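Local coordinates for protein intimin (Escherichia coli, PDB 1F00) that mediates adhesion of enteropathogenic bacteria to host cells, probably by presenting a C-type lectin-like receptor-binding domain at the tip of a rod of immunoglobulin-like domains, at residues N36-F41 / R78-A83; V63-T68 / V91-T96; Q237-W242 / D259-N264; P188-R193 / N275-C280; W138-P143 / T163-I168. One frame throughout, in Å; residues are numbered along the deposited sequence.

Contact 1: residues N36-F41 / R78-A83; sequences NQEVTF and RVSDVA
Ser80 N donates to Glu38 O at 2.9 Å, while Thr40 and Arg78 exchange backbone bonds in an antiparallel hydrogen-bonded pair, Thr40 N to Arg78 O and Arg78 N to Thr40 O both spanning 3.2 Å. Together they pair strands 38-43 and 71-79 at the surface of an immunoglobulin-like domain, where the second strand gives way to a turn closed by Val82 N bonding to Val79 O. Glu38 O is gripped twice: the Gln37 chain bends at chi2 (56°, about CB-CG), which turns CD back, and Gln37 NE2 reaches Glu38 O at 2.8 Å from the face of the carbonyl plane opposite to Ser80 N. The Ser80 hydroxyl adds a weak bond, OG to Glu38 OE2 at 3.1 Å. Beyond the polar atoms, the side chains of Thr40 and Arg78 lie side by side and point the same way, and the arginine NH2 forms a salt bridge with Asp85. On the other face Val39 and Val79 form a non-hydrogen-bonded pair, and Val39 and Phe41 pack on Val27 and Val25 of strand 21-29. At the strand end the Gln37 amide crosses Val79, its NE2 lying 3.8 Å from Val79 CG2.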
# COMPACT_ATOMS: atom_id res chain seq x y z
N ASN A 36 27.00 -42.21 2.07
CA ASN A 36 27.40 -42.17 0.67
C ASN A 36 26.40 -42.84 -0.28
O ASN A 36 26.78 -43.43 -1.28
CB ASN A 36 28.78 -42.81 0.50
CG ASN A 36 29.30 -42.70 -0.92
OD1 ASN A 36 29.33 -41.61 -1.50
ND2 ASN A 36 29.71 -43.83 -1.50
N GLN A 37 25.11 -42.73 0.05
CA GLN A 37 24.08 -43.30 -0.80
C GLN A 37 23.60 -42.21 -1.76
O GLN A 37 23.28 -41.10 -1.34
CB GLN A 37 22.89 -43.80 0.03
CG GLN A 37 21.69 -44.23 -0.81
CD GLN A 37 22.04 -45.29 -1.84
OE1 GLN A 37 22.51 -46.37 -1.50
NE2 GLN A 37 21.82 -44.97 -3.12
N GLU A 38 23.55 -42.54 -3.04
CA GLU A 38 23.11 -41.59 -4.05
C GLU A 38 21.59 -41.50 -4.10
O GLU A 38 20.91 -42.52 -4.22
CB GLU A 38 23.66 -41.99 -5.42
CG GLU A 38 23.40 -40.96 -6.51
CD GLU A 38 23.97 -41.38 -7.86
OE1 GLU A 38 23.97 -40.55 -8.79
OE2 GLU A 38 24.41 -42.55 -7.99
N VAL A 39 21.08 -40.28 -4.02
CA VAL A 39 19.65 -40.03 -4.08
C VAL A 39 19.38 -39.07 -5.24
O VAL A 39 20.11 -38.09 -5.43
CB VAL A 39 19.13 -39.41 -2.77
CG1 VAL A 39 17.66 -39.04 -2.91
CG2 VAL A 39 19.32 -40.38 -1.62
N THR A 40 18.35 -39.35 -6.02
CA THR A 40 18.00 -38.51 -7.15
C THR A 40 16.66 -37.81 -6.94
O THR A 40 15.66 -38.43 -6.58
CB THR A 40 17.97 -39.32 -8.46
OG1 THR A 40 17.36 -38.54 -9.50
CG2 THR A 40 17.20 -40.60 -8.27
N PHE A 41 16.65 -36.49 -7.18
CA PHE A 41 15.45 -35.69 -7.00
C PHE A 41 14.85 -35.22 -8.31
O PHE A 41 15.53 -35.09 -9.33
CB PHE A 41 15.75 -34.46 -6.14
CG PHE A 41 16.29 -34.78 -4.78
CD1 PHE A 41 17.61 -35.17 -4.62
CD2 PHE A 41 15.48 -34.68 -3.66
CE1 PHE A 41 18.13 -35.44 -3.35
CE2 PHE A 41 15.98 -34.95 -2.39
CZ PHE A 41 17.31 -35.33 -2.24
N ARG A 78 14.30 -40.59 -4.71
CA ARG A 78 14.35 -42.04 -4.78
C ARG A 78 15.77 -42.54 -4.57
O ARG A 78 16.73 -41.85 -4.91
CB ARG A 78 13.85 -42.53 -6.14
CG ARG A 78 14.65 -41.98 -7.30
CD ARG A 78 14.45 -42.78 -8.58
NE ARG A 78 13.11 -42.61 -9.13
CZ ARG A 78 12.69 -43.22 -10.23
NH1 ARG A 78 13.50 -44.04 -10.89
NH2 ARG A 78 11.45 -43.03 -10.67
N VAL A 79 15.89 -43.73 -4.00
CA VAL A 79 17.20 -44.33 -3.80
C VAL A 79 17.69 -44.66 -5.21
O VAL A 79 17.06 -45.41 -5.94
CB VAL A 79 17.09 -45.61 -2.93
CG1 VAL A 79 15.86 -46.41 -3.33
CG2 VAL A 79 18.35 -46.46 -3.07
N SER A 80 18.82 -44.06 -5.58
CA SER A 80 19.41 -44.20 -6.90
C SER A 80 19.11 -45.48 -7.71
O SER A 80 18.46 -45.41 -8.75
CB SER A 80 20.93 -44.01 -6.81
OG SER A 80 21.45 -43.57 -8.05
N ASP A 81 19.57 -46.63 -7.24
CA ASP A 81 19.37 -47.88 -7.98
C ASP A 81 17.94 -48.44 -7.97
O ASP A 81 17.69 -49.49 -8.56
CB ASP A 81 20.34 -48.96 -7.48
CG ASP A 81 20.07 -49.38 -6.05
OD1 ASP A 81 18.96 -49.87 -5.77
OD2 ASP A 81 20.98 -49.24 -5.20
N VAL A 82 17.02 -47.75 -7.31
CA VAL A 82 15.64 -48.22 -7.25
C VAL A 82 14.71 -47.22 -7.94
O VAL A 82 14.87 -46.01 -7.78
CB VAL A 82 15.16 -48.40 -5.79
CG1 VAL A 82 13.72 -48.90 -5.77
CG2 VAL A 82 16.07 -49.39 -5.07
N ALA A 83 13.76 -47.74 -8.70
CA ALA A 83 12.82 -46.88 -9.43
C ALA A 83 11.49 -46.70 -8.71
O ALA A 83 10.43 -46.97 -9.28
CB ALA A 83 12.60 -47.43 -10.83

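Contact 2: residues V63-T68 / V91-T96; sequences VTLTST and VEFFTT
Phe93 lays one face of its ring over Ser67 CB, a CH-pi contact in which the carbon stands 3.7 Å from the ring centroid of Phe93 and only 13° off its normal. The methylene is thus the group that touches the ring, while the hydroxyl, placed anti to the backbone N (chi1 -176°), bonds to Thr69 O. Leu65 meets the far end of the same ring from an oblique direction. Its CD2 is 3.3 Å from Phe93 CZ, a close approach, and its CD1 lies 3.8 Å from Phe93 CE1, so both methyls of the leucine fork are used. The backbone between these two residues follows the ring as well: Thr66 CA comes within 3.9 Å of Phe93 CE2, and the carbonyl oxygen of Leu65 lies in the ring plane at its edge. Val91, two residues before Phe93, adds a looser apolar touch, with CG2 at 4.4 Å from Leu65 CD1.

The two strands are not neighbours in one sheet. Their short axes approach to 9.5 Å and their directions differ by 41°, which is the geometry of layers facing each other in a beta sandwich, here an immunoglobulin-like domain, with Leu65, Val91 and Phe93 buried between them. Strand 60-66 pairs with strand 21-29 on one side, and strand 91-94 runs beside 71-79 and parallel to 12-14 on the other. Ser73 touches Leu65, Val91 and Phe93, Tyr23 packs on Leu65 and Val91, and Ala13 of strand 12-14 touches the phenylalanine.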
# COMPACT_ATOMS: atom_id res chain seq x y z
N VAL A 63 19.05 -30.89 -0.96
CA VAL A 63 18.99 -30.16 -2.23
C VAL A 63 18.05 -28.97 -2.06
O VAL A 63 17.21 -28.96 -1.15
CB VAL A 63 18.46 -31.04 -3.38
CG1 VAL A 63 19.41 -32.21 -3.61
CG2 VAL A 63 17.06 -31.54 -3.05
N THR A 64 18.19 -27.96 -2.92
CA THR A 64 17.34 -26.77 -2.84
C THR A 64 16.51 -26.58 -4.10
O THR A 64 16.90 -27.02 -5.19
CB THR A 64 18.18 -25.50 -2.60
OG1 THR A 64 19.15 -25.36 -3.65
CG2 THR A 64 18.89 -25.57 -1.26
N LEU A 65 15.37 -25.92 -3.95
CA LEU A 65 14.45 -25.67 -5.06
C LEU A 65 14.11 -24.18 -5.15
O LEU A 65 13.85 -23.53 -4.13
CB LEU A 65 13.16 -26.47 -4.84
CG LEU A 65 12.11 -26.68 -5.95
CD1 LEU A 65 10.81 -27.12 -5.30
CD2 LEU A 65 11.85 -25.41 -6.73
N THR A 66 14.10 -23.66 -6.37
CA THR A 66 13.74 -22.26 -6.62
C THR A 66 12.79 -22.26 -7.81
O THR A 66 12.64 -23.28 -8.48
CB THR A 66 14.98 -21.41 -6.97
OG1 THR A 66 15.55 -21.89 -8.19
CG2 THR A 66 16.01 -21.50 -5.87
N SER A 67 12.14 -21.13 -8.07
CA SER A 67 11.22 -21.05 -9.20
C SER A 67 11.06 -19.62 -9.71
O SER A 67 11.17 -18.66 -8.94
CB SER A 67 9.85 -21.60 -8.78
OG SER A 67 8.95 -21.63 -9.88
N THR A 68 10.81 -19.48 -11.01
CA THR A 68 10.63 -18.17 -11.61
C THR A 68 9.14 -17.91 -11.85
O THR A 68 8.74 -16.81 -12.21
CB THR A 68 11.37 -18.04 -12.95
OG1 THR A 68 10.87 -19.00 -13.88
CG2 THR A 68 12.86 -18.26 -12.76
N VAL A 91 4.84 -27.84 -1.68
CA VAL A 91 5.21 -26.47 -1.35
C VAL A 91 4.64 -25.52 -2.41
O VAL A 91 4.19 -25.97 -3.47
CB VAL A 91 6.75 -26.28 -1.31
CG1 VAL A 91 7.37 -27.29 -0.35
CG2 VAL A 91 7.34 -26.44 -2.71
N GLU A 92 4.64 -24.22 -2.12
CA GLU A 92 4.11 -23.25 -3.08
C GLU A 92 4.99 -22.03 -3.27
O GLU A 92 5.51 -21.45 -2.31
CB GLU A 92 2.73 -22.77 -2.62
CG GLU A 92 1.77 -23.85 -2.18
CD GLU A 92 0.48 -23.26 -1.66
OE1 GLU A 92 -0.39 -22.91 -2.48
OE2 GLU A 92 0.35 -23.14 -0.43
N PHE A 93 5.14 -21.62 -4.53
CA PHE A 93 5.90 -20.43 -4.84
C PHE A 93 4.90 -19.35 -5.20
O PHE A 93 3.88 -19.62 -5.85
CB PHE A 93 6.86 -20.68 -6.01
CG PHE A 93 8.03 -21.54 -5.65
CD1 PHE A 93 7.94 -22.93 -5.73
CD2 PHE A 93 9.22 -20.97 -5.19
CE1 PHE A 93 9.01 -23.74 -5.35
CE2 PHE A 93 10.29 -21.77 -4.80
CZ PHE A 93 10.19 -23.16 -4.89
N PHE A 94 5.16 -18.12 -4.76
CA PHE A 94 4.26 -17.02 -5.04
C PHE A 94 4.98 -15.84 -5.67
O PHE A 94 6.16 -15.60 -5.39
CB PHE A 94 3.56 -16.58 -3.75
CG PHE A 94 2.59 -17.59 -3.20
CD1 PHE A 94 1.35 -17.79 -3.79
CD2 PHE A 94 2.93 -18.36 -2.09
CE1 PHE A 94 0.46 -18.74 -3.29
CE2 PHE A 94 2.05 -19.31 -1.57
CZ PHE A 94 0.80 -19.50 -2.18
N THR A 95 4.28 -15.13 -6.54
CA THR A 95 4.83 -13.96 -7.20
C THR A 95 5.26 -12.95 -6.14
O THR A 95 4.75 -12.96 -5.03
CB THR A 95 3.78 -13.31 -8.12
OG1 THR A 95 3.57 -14.14 -9.27
CG2 THR A 95 4.22 -11.92 -8.56
N THR A 96 6.21 -12.09 -6.51
CA THR A 96 6.71 -11.04 -5.63
C THR A 96 5.58 -10.09 -5.23
O THR A 96 4.86 -9.59 -6.09
CB THR A 96 7.79 -10.21 -6.33
OG1 THR A 96 8.84 -11.07 -6.78
CG2 THR A 96 8.37 -9.17 -5.38

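Contact 3: residues Q237-W242 / D259-N264; sequences QTIISW and DLVKQN
This is a polar junction in the C-type lectin-like domain, where a loop entering strand 240-242 meets the turn between strands 254-259 and 263-270, and the carboxylate of Asp259 is its centre. With CG anti to the backbone N (chi1 -164°), the acid reaches across to segment 237-242. Thr238 OG1 donates to Asp259 OD1 at 2.7 Å, on the syn side of the carboxylate, and Ile239 N reaches Asp259 OD2 at 2.9 Å from 41° out of the plane. The same OD2 takes Val261 N, at 2.9 Å on the anti side in an Asx turn, and Lys262 N, at 3.1 Å from above the plane. Three backbone amides therefore share one buried oxygen, which fixes the carboxylate and would probably favour its charged form. A second doubly used acceptor is Ile239 O, which Leu260 N and Ser241 OG approach from opposite faces of its plane. The Ile239 side chain crosses Val261 at about a right angle, CG1 to Val261 CG2 measuring 3.6 Å. Ile239 and Leu260 both pack on Pro188 of strand 184-190, Leu260 also meets Val220 of helix 214-224, and Ser241 OG bonds to Thr279 OG1 of strand 276-281.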
# COMPACT_ATOMS: atom_id res chain seq x y z
N GLN A 237 -23.08 19.74 0.92
CA GLN A 237 -23.47 19.87 -0.47
C GLN A 237 -22.72 21.07 -1.03
O GLN A 237 -22.68 21.29 -2.23
CB GLN A 237 -24.98 20.10 -0.61
CG GLN A 237 -25.83 18.89 -0.23
CD GLN A 237 -25.89 18.66 1.28
OE1 GLN A 237 -26.39 17.63 1.74
NE2 GLN A 237 -25.41 19.64 2.05
N THR A 238 -22.12 21.85 -0.13
CA THR A 238 -21.35 23.02 -0.54
C THR A 238 -20.24 23.33 0.44
O THR A 238 -20.45 23.37 1.65
CB THR A 238 -22.24 24.28 -0.66
OG1 THR A 238 -21.40 25.42 -0.93
CG2 THR A 238 -23.01 24.53 0.64
N ILE A 239 -19.04 23.55 -0.10
CA ILE A 239 -17.91 23.93 0.73
C ILE A 239 -17.35 25.21 0.14
O ILE A 239 -16.17 25.31 -0.20
CB ILE A 239 -16.82 22.83 0.78
CG1 ILE A 239 -17.42 21.55 1.38
CG2 ILE A 239 -15.66 23.29 1.66
CD1 ILE A 239 -16.41 20.42 1.59
N ILE A 240 -18.24 26.19 0.01
CA ILE A 240 -17.88 27.51 -0.50
C ILE A 240 -16.90 28.10 0.52
O ILE A 240 -17.22 28.19 1.71
CB ILE A 240 -19.14 28.40 -0.66
CG1 ILE A 240 -18.75 29.81 -1.10
CG2 ILE A 240 -19.94 28.42 0.64
CD1 ILE A 240 -19.95 30.71 -1.39
N SER A 241 -15.71 28.48 0.06
CA SER A 241 -14.68 29.00 0.95
C SER A 241 -14.09 30.34 0.54
O SER A 241 -13.88 30.60 -0.64
CB SER A 241 -13.54 27.97 1.04
OG SER A 241 -14.04 26.65 1.13
N TRP A 242 -13.79 31.17 1.53
CA TRP A 242 -13.20 32.49 1.30
C TRP A 242 -11.80 32.37 0.71
O TRP A 242 -11.08 31.41 1.01
CB TRP A 242 -13.05 33.25 2.62
CG TRP A 242 -14.31 33.57 3.37
CD1 TRP A 242 -14.72 33.01 4.54
CD2 TRP A 242 -15.26 34.59 3.05
NE1 TRP A 242 -15.88 33.62 4.97
CE2 TRP A 242 -16.23 34.60 4.08
CE3 TRP A 242 -15.39 35.50 1.99
CZ2 TRP A 242 -17.31 35.48 4.09
CZ3 TRP A 242 -16.47 36.38 1.99
CH2 TRP A 242 -17.41 36.37 3.04
N ASP A 259 -15.63 26.88 -4.34
CA ASP A 259 -16.35 25.81 -3.67
C ASP A 259 -15.66 24.47 -3.93
O ASP A 259 -15.61 24.01 -5.07
CB ASP A 259 -17.79 25.81 -4.21
CG ASP A 259 -18.74 25.01 -3.34
OD1 ASP A 259 -19.88 25.49 -3.14
OD2 ASP A 259 -18.36 23.91 -2.88
N LEU A 260 -15.14 23.85 -2.87
CA LEU A 260 -14.45 22.58 -3.00
C LEU A 260 -15.37 21.42 -3.38
O LEU A 260 -14.90 20.30 -3.59
CB LEU A 260 -13.69 22.25 -1.70
CG LEU A 260 -12.44 23.11 -1.47
CD1 LEU A 260 -11.82 22.77 -0.13
CD2 LEU A 260 -11.44 22.87 -2.60
N VAL A 261 -16.67 21.69 -3.47
CA VAL A 261 -17.62 20.67 -3.90
C VAL A 261 -18.14 21.02 -5.30
O VAL A 261 -18.05 20.21 -6.22
CB VAL A 261 -18.84 20.54 -2.96
CG1 VAL A 261 -19.92 19.67 -3.62
CG2 VAL A 261 -18.43 19.89 -1.64
N LYS A 262 -18.63 22.24 -5.45
CA LYS A 262 -19.20 22.70 -6.72
C LYS A 262 -18.29 23.52 -7.63
O LYS A 262 -18.72 23.94 -8.70
CB LYS A 262 -20.46 23.52 -6.42
CG LYS A 262 -21.37 22.89 -5.37
CD LYS A 262 -22.72 23.59 -5.26
CE LYS A 262 -22.61 24.97 -4.63
NZ LYS A 262 -23.97 25.50 -4.30
N GLN A 263 -17.03 23.71 -7.23
CA GLN A 263 -16.09 24.54 -7.99
C GLN A 263 -16.74 25.93 -7.87
O GLN A 263 -16.53 26.62 -6.87
CB GLN A 263 -16.02 24.06 -9.45
CG GLN A 263 -15.53 22.62 -9.60
CD GLN A 263 -15.49 22.13 -11.05
OE1 GLN A 263 -14.68 22.58 -11.85
NE2 GLN A 263 -16.38 21.20 -11.38
N ASN A 264 -17.50 26.34 -8.88
CA ASN A 264 -18.25 27.60 -8.81
C ASN A 264 -17.52 28.83 -8.25
O ASN A 264 -17.90 29.36 -7.21
CB ASN A 264 -19.51 27.33 -7.96
CG ASN A 264 -20.58 28.39 -8.12
OD1 ASN A 264 -21.31 28.69 -7.17
ND2 ASN A 264 -20.72 28.94 -9.32

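Contact 4: residues P188-R193 / N275-C280; sequences PNMSKR and NAYATC
Tyr277 has both faces of its ring occupied: Met190 CE lies over one at 3.5 Å from the ring centroid of Tyr277, 4° off the normal, and Arg193 CG over the other at 3.7 Å from that centroid. A water sits in the ring plane at the edge, bridging Tyr277 OH and Met190 O. In the C-type lectin-like domain this sandwich marks where the chain turns a corner at Ser191, after strand 184-190, so that residues before and after the corner embrace the tyrosine of strand 276-281. The Met190 chain is bent twice, at chi2, which places SD, and at chi3 (-59°, about CG-SD), which puts CE over the ring centre; its sulfur adds a Met-aromatic contact. Arg193 instead runs extended from CG to NE, and its guanidinium is turned 44° from the ring, with Tyr277 CZ lying over its face, toward the rim. Arg193 NH1 is 2.8 Å from Tyr277 OH, but the angle is too poor for a hydrogen bond.

At the corner a second water links the two segments, donating to Asn189 O and Lys192 O and accepting from Ala278 N. Outside the segments Ile240 packs on Tyr277, while Thr202 and Phe206 touch Asn189. Pro188 and Thr279 form a non-hydrogen-bonded antiparallel pair, Pro188 CB lying 3.6 Å from Thr279 OG1. At Ala278 O two donors of a single residue converge: Asn189 N at 2.9 Å and Asn189 ND2 at 2.8 Å, from opposite faces of the carbonyl plane.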
# COMPACT_ATOMS: atom_id res chain seq x y z
N PRO A 188 -10.76 22.44 5.51
CA PRO A 188 -12.05 23.14 5.53
C PRO A 188 -12.68 22.99 6.92
O PRO A 188 -12.67 21.90 7.49
CB PRO A 188 -12.88 22.39 4.48
CG PRO A 188 -11.86 21.70 3.62
CD PRO A 188 -10.81 21.27 4.62
N ASN A 189 -13.20 24.08 7.46
CA ASN A 189 -13.84 24.05 8.77
C ASN A 189 -15.35 24.10 8.49
O ASN A 189 -15.94 25.17 8.33
CB ASN A 189 -13.36 25.25 9.61
CG ASN A 189 -11.86 25.18 9.90
OD1 ASN A 189 -11.42 24.44 10.79
ND2 ASN A 189 -11.06 25.95 9.15
N MET A 190 -15.97 22.92 8.45
CA MET A 190 -17.38 22.78 8.11
C MET A 190 -18.47 22.98 9.18
O MET A 190 -19.65 22.87 8.87
CB MET A 190 -17.61 21.41 7.47
CG MET A 190 -16.69 21.11 6.29
SD MET A 190 -16.61 22.50 5.15
CE MET A 190 -18.36 22.67 4.67
N SER A 191 -18.09 23.29 10.41
CA SER A 191 -19.09 23.45 11.46
C SER A 191 -19.97 24.71 11.35
O SER A 191 -21.08 24.75 11.89
CB SER A 191 -18.42 23.41 12.84
OG SER A 191 -17.49 24.47 12.98
N LYS A 192 -19.48 25.72 10.64
CA LYS A 192 -20.23 26.96 10.50
C LYS A 192 -19.62 27.91 9.48
O LYS A 192 -18.41 27.95 9.30
CB LYS A 192 -20.27 27.68 11.84
CG LYS A 192 -18.87 27.97 12.40
CD LYS A 192 -18.92 28.66 13.75
CE LYS A 192 -17.52 28.78 14.35
NZ LYS A 192 -17.56 29.48 15.67
N ARG A 193 -20.47 28.69 8.81
CA ARG A 193 -19.98 29.69 7.87
C ARG A 193 -19.58 30.86 8.76
O ARG A 193 -20.19 31.08 9.82
CB ARG A 193 -21.06 30.12 6.89
CG ARG A 193 -21.40 29.07 5.84
CD ARG A 193 -22.43 29.60 4.85
NE ARG A 193 -22.86 28.59 3.89
CZ ARG A 193 -23.47 27.45 4.22
NH1 ARG A 193 -23.71 27.17 5.49
NH2 ARG A 193 -23.84 26.60 3.27
N ASN A 275 -20.87 34.44 4.87
CA ASN A 275 -21.22 33.92 3.55
C ASN A 275 -20.41 32.70 3.09
O ASN A 275 -20.73 32.10 2.07
CB ASN A 275 -21.08 35.04 2.52
CG ASN A 275 -22.19 36.07 2.63
OD1 ASN A 275 -21.98 37.27 2.36
ND2 ASN A 275 -23.38 35.62 3.00
N ALA A 276 -19.37 32.34 3.83
CA ALA A 276 -18.56 31.20 3.42
C ALA A 276 -17.87 30.50 4.57
O ALA A 276 -17.87 31.00 5.70
CB ALA A 276 -17.52 31.65 2.39
N TYR A 277 -17.30 29.34 4.28
CA TYR A 277 -16.58 28.56 5.28
C TYR A 277 -15.12 28.98 5.30
O TYR A 277 -14.61 29.51 4.31
CB TYR A 277 -16.66 27.06 4.95
CG TYR A 277 -18.04 26.50 5.10
CD1 TYR A 277 -18.89 26.35 4.00
CD2 TYR A 277 -18.53 26.14 6.36
CE1 TYR A 277 -20.18 25.86 4.15
CE2 TYR A 277 -19.83 25.65 6.52
CZ TYR A 277 -20.64 25.52 5.41
OH TYR A 277 -21.92 25.04 5.58
N ALA A 278 -14.46 28.75 6.43
CA ALA A 278 -13.06 29.08 6.55
C ALA A 278 -12.28 27.82 6.19
O ALA A 278 -12.36 26.81 6.88
CB ALA A 278 -12.73 29.52 7.97
N THR A 279 -11.58 27.88 5.06
CA THR A 279 -10.75 26.77 4.63
C THR A 279 -9.32 27.26 4.73
O THR A 279 -8.94 28.24 4.09
CB THR A 279 -11.08 26.34 3.18
OG1 THR A 279 -12.34 25.65 3.16
CG2 THR A 279 -10.01 25.39 2.64
N CYS A 280 -8.54 26.58 5.56
CA CYS A 280 -7.15 26.95 5.79
C CYS A 280 -6.16 26.13 4.97
O CYS A 280 -6.37 24.95 4.73
CB CYS A 280 -6.84 26.80 7.28
SG CYS A 280 -5.13 27.16 7.74
O HOH W 1 -15.75 27.81 8.79
O HOH W 2 -22.31 24.69 8.59

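Contact 5: residues W138-P143 / T163-I168; sequences WRSANP and TTISVI
Trp138 and Val167 lie side by side and point the same way, so that the valine covers one face of the indole: Val167 CB is 3.6 Å from the centroid of the six-membered ring of Trp138, 10° off the normal, and Val167 CG2 reaches Trp138 CE2 at 3.6 Å. Ile165 comes to the same indole differently, crossing at about a right angle with CG2 at the ring edge, 3.8 Å from Trp138 CE3. Its other branch, CD1, turns to Ser140, meeting Ser140 CB at 3.6 Å. These four side chains share one face of the antiparallel pair, where Leu127 and Ala129 of strand 124-130 and Ile99 pack among Trp138, Ile165 and Val167.

The opposite face carries Arg139 and Ser166. The arginine CG sits between the backbone N and the carbonyl carbon (chi1 72°), the chain runs extended from CG to NE, and one face of the guanidinium lies over Ser166 CB, 3.7 Å from Arg139 CZ, with Ile168 CG2 at its edge. A water accepts from Arg139 NH1. Backbone bonds join the two chains at Arg139 and Ser166, in both directions, and Ala141 N donates to Thr164 O at 3.0 Å with an angle of 169° at the hydrogen. At the end of strand 136-140, Ser140 OG accepts from Asn142 N in an ST turn and also bonds to Ala146 O, while Thr163 OG1 packs against Ala141 CB and Asn142 CB. A largely apolar face packed on strand 124-130, with Arg139 and Ser166 on the other, is consistent with a beta-sandwich layer, here in a bacterial immunoglobulin-like domain.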
# COMPACT_ATOMS: atom_id res chain seq x y z
N TRP A 138 -3.00 -4.51 5.57
CA TRP A 138 -2.28 -3.23 5.49
C TRP A 138 -2.04 -2.55 6.84
O TRP A 138 -2.76 -2.77 7.81
CB TRP A 138 -3.03 -2.25 4.58
CG TRP A 138 -3.31 -2.77 3.20
CD1 TRP A 138 -4.26 -3.68 2.83
CD2 TRP A 138 -2.63 -2.39 2.00
NE1 TRP A 138 -4.21 -3.90 1.47
CE2 TRP A 138 -3.22 -3.12 0.94
CE3 TRP A 138 -1.58 -1.51 1.72
CZ2 TRP A 138 -2.78 -3.00 -0.39
CZ3 TRP A 138 -1.14 -1.39 0.40
CH2 TRP A 138 -1.75 -2.13 -0.63
N ARG A 139 -1.03 -1.69 6.88
CA ARG A 139 -0.73 -0.95 8.10
C ARG A 139 0.01 0.32 7.75
O ARG A 139 0.58 0.44 6.66
CB ARG A 139 0.13 -1.79 9.05
CG ARG A 139 1.59 -2.00 8.60
CD ARG A 139 2.38 -2.73 9.68
NE ARG A 139 3.83 -2.73 9.44
CZ ARG A 139 4.47 -3.60 8.66
NH1 ARG A 139 3.80 -4.55 8.02
NH2 ARG A 139 5.79 -3.53 8.54
N SER A 140 -0.01 1.27 8.67
CA SER A 140 0.69 2.54 8.48
C SER A 140 1.67 2.68 9.62
O SER A 140 1.33 2.39 10.77
CB SER A 140 -0.29 3.71 8.53
OG SER A 140 0.44 4.93 8.58
N ALA A 141 2.89 3.10 9.30
CA ALA A 141 3.92 3.29 10.32
C ALA A 141 3.54 4.45 11.25
O ALA A 141 4.01 4.52 12.38
CB ALA A 141 5.27 3.54 9.65
N ASN A 142 2.70 5.36 10.76
CA ASN A 142 2.28 6.50 11.57
C ASN A 142 0.87 6.96 11.18
O ASN A 142 0.71 7.83 10.34
CB ASN A 142 3.25 7.67 11.41
CG ASN A 142 2.97 8.79 12.40
OD1 ASN A 142 1.92 8.81 13.05
ND2 ASN A 142 3.89 9.74 12.50
N PRO A 143 -0.16 6.37 11.80
CA PRO A 143 -1.57 6.70 11.54
C PRO A 143 -1.93 8.17 11.77
O PRO A 143 -3.00 8.61 11.37
CB PRO A 143 -2.33 5.76 12.48
CG PRO A 143 -1.43 4.57 12.54
CD PRO A 143 -0.07 5.21 12.71
N THR A 163 5.48 9.08 5.99
CA THR A 163 5.38 7.81 6.68
C THR A 163 5.34 6.73 5.61
O THR A 163 5.48 7.02 4.42
CB THR A 163 4.10 7.75 7.57
OG1 THR A 163 4.17 6.60 8.42
CG2 THR A 163 2.84 7.68 6.71
N THR A 164 5.17 5.48 6.02
CA THR A 164 5.14 4.41 5.05
C THR A 164 3.90 3.53 5.25
O THR A 164 3.46 3.32 6.38
CB THR A 164 6.40 3.52 5.16
OG1 THR A 164 6.56 3.09 6.52
CG2 THR A 164 7.64 4.29 4.72
N ILE A 165 3.33 3.07 4.14
CA ILE A 165 2.18 2.18 4.20
C ILE A 165 2.74 0.84 3.75
O ILE A 165 3.40 0.76 2.71
CB ILE A 165 1.06 2.60 3.22
CG1 ILE A 165 0.59 4.01 3.55
CG2 ILE A 165 -0.10 1.60 3.29
CD1 ILE A 165 0.11 4.19 4.98
N SER A 166 2.51 -0.19 4.55
CA SER A 166 3.01 -1.52 4.24
C SER A 166 1.88 -2.53 4.08
O SER A 166 0.85 -2.43 4.73
CB SER A 166 3.95 -2.01 5.35
OG SER A 166 5.10 -1.19 5.47
N VAL A 167 2.08 -3.48 3.18
CA VAL A 167 1.10 -4.53 2.98
C VAL A 167 1.84 -5.84 3.16
O VAL A 167 3.01 -5.96 2.78
CB VAL A 167 0.47 -4.50 1.57
CG1 VAL A 167 1.54 -4.72 0.51
CG2 VAL A 167 -0.61 -5.58 1.45
N ILE A 168 1.18 -6.82 3.78
CA ILE A 168 1.78 -8.13 3.95
C ILE A 168 0.79 -9.17 3.45
O ILE A 168 -0.42 -9.02 3.60
CB ILE A 168 2.14 -8.42 5.43
CG1 ILE A 168 0.90 -8.34 6.32
CG2 ILE A 168 3.20 -7.43 5.91
CD1 ILE A 168 1.19 -8.57 7.80
O HOH W 3 1.07 -4.77 7.31

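Contacts 1 and 2 share the first immunoglobulin-like domain but differ in depth: contact 1 is a surface pairing of strands within one sheet, held by backbone bonds, whereas contact 2 is buried packing between layers. They meet where Phe41 CE1 touches Val63 CG1 at 3.5 Å. Contact 5 combines both modes, with strand pairing and an aromatic core on one face, in the next domain, its centre about 27 Å from that of contact 2. At the far end of the rod, contacts 3 and 4 lie in the lectin-like domain with centres about 10 Å apart, joined through segments 237-242 and 275-280; contact 3 relies on a buried carboxylate, contact 4 on a sandwiched tyrosine, a doubly used carbonyl and bridging waters.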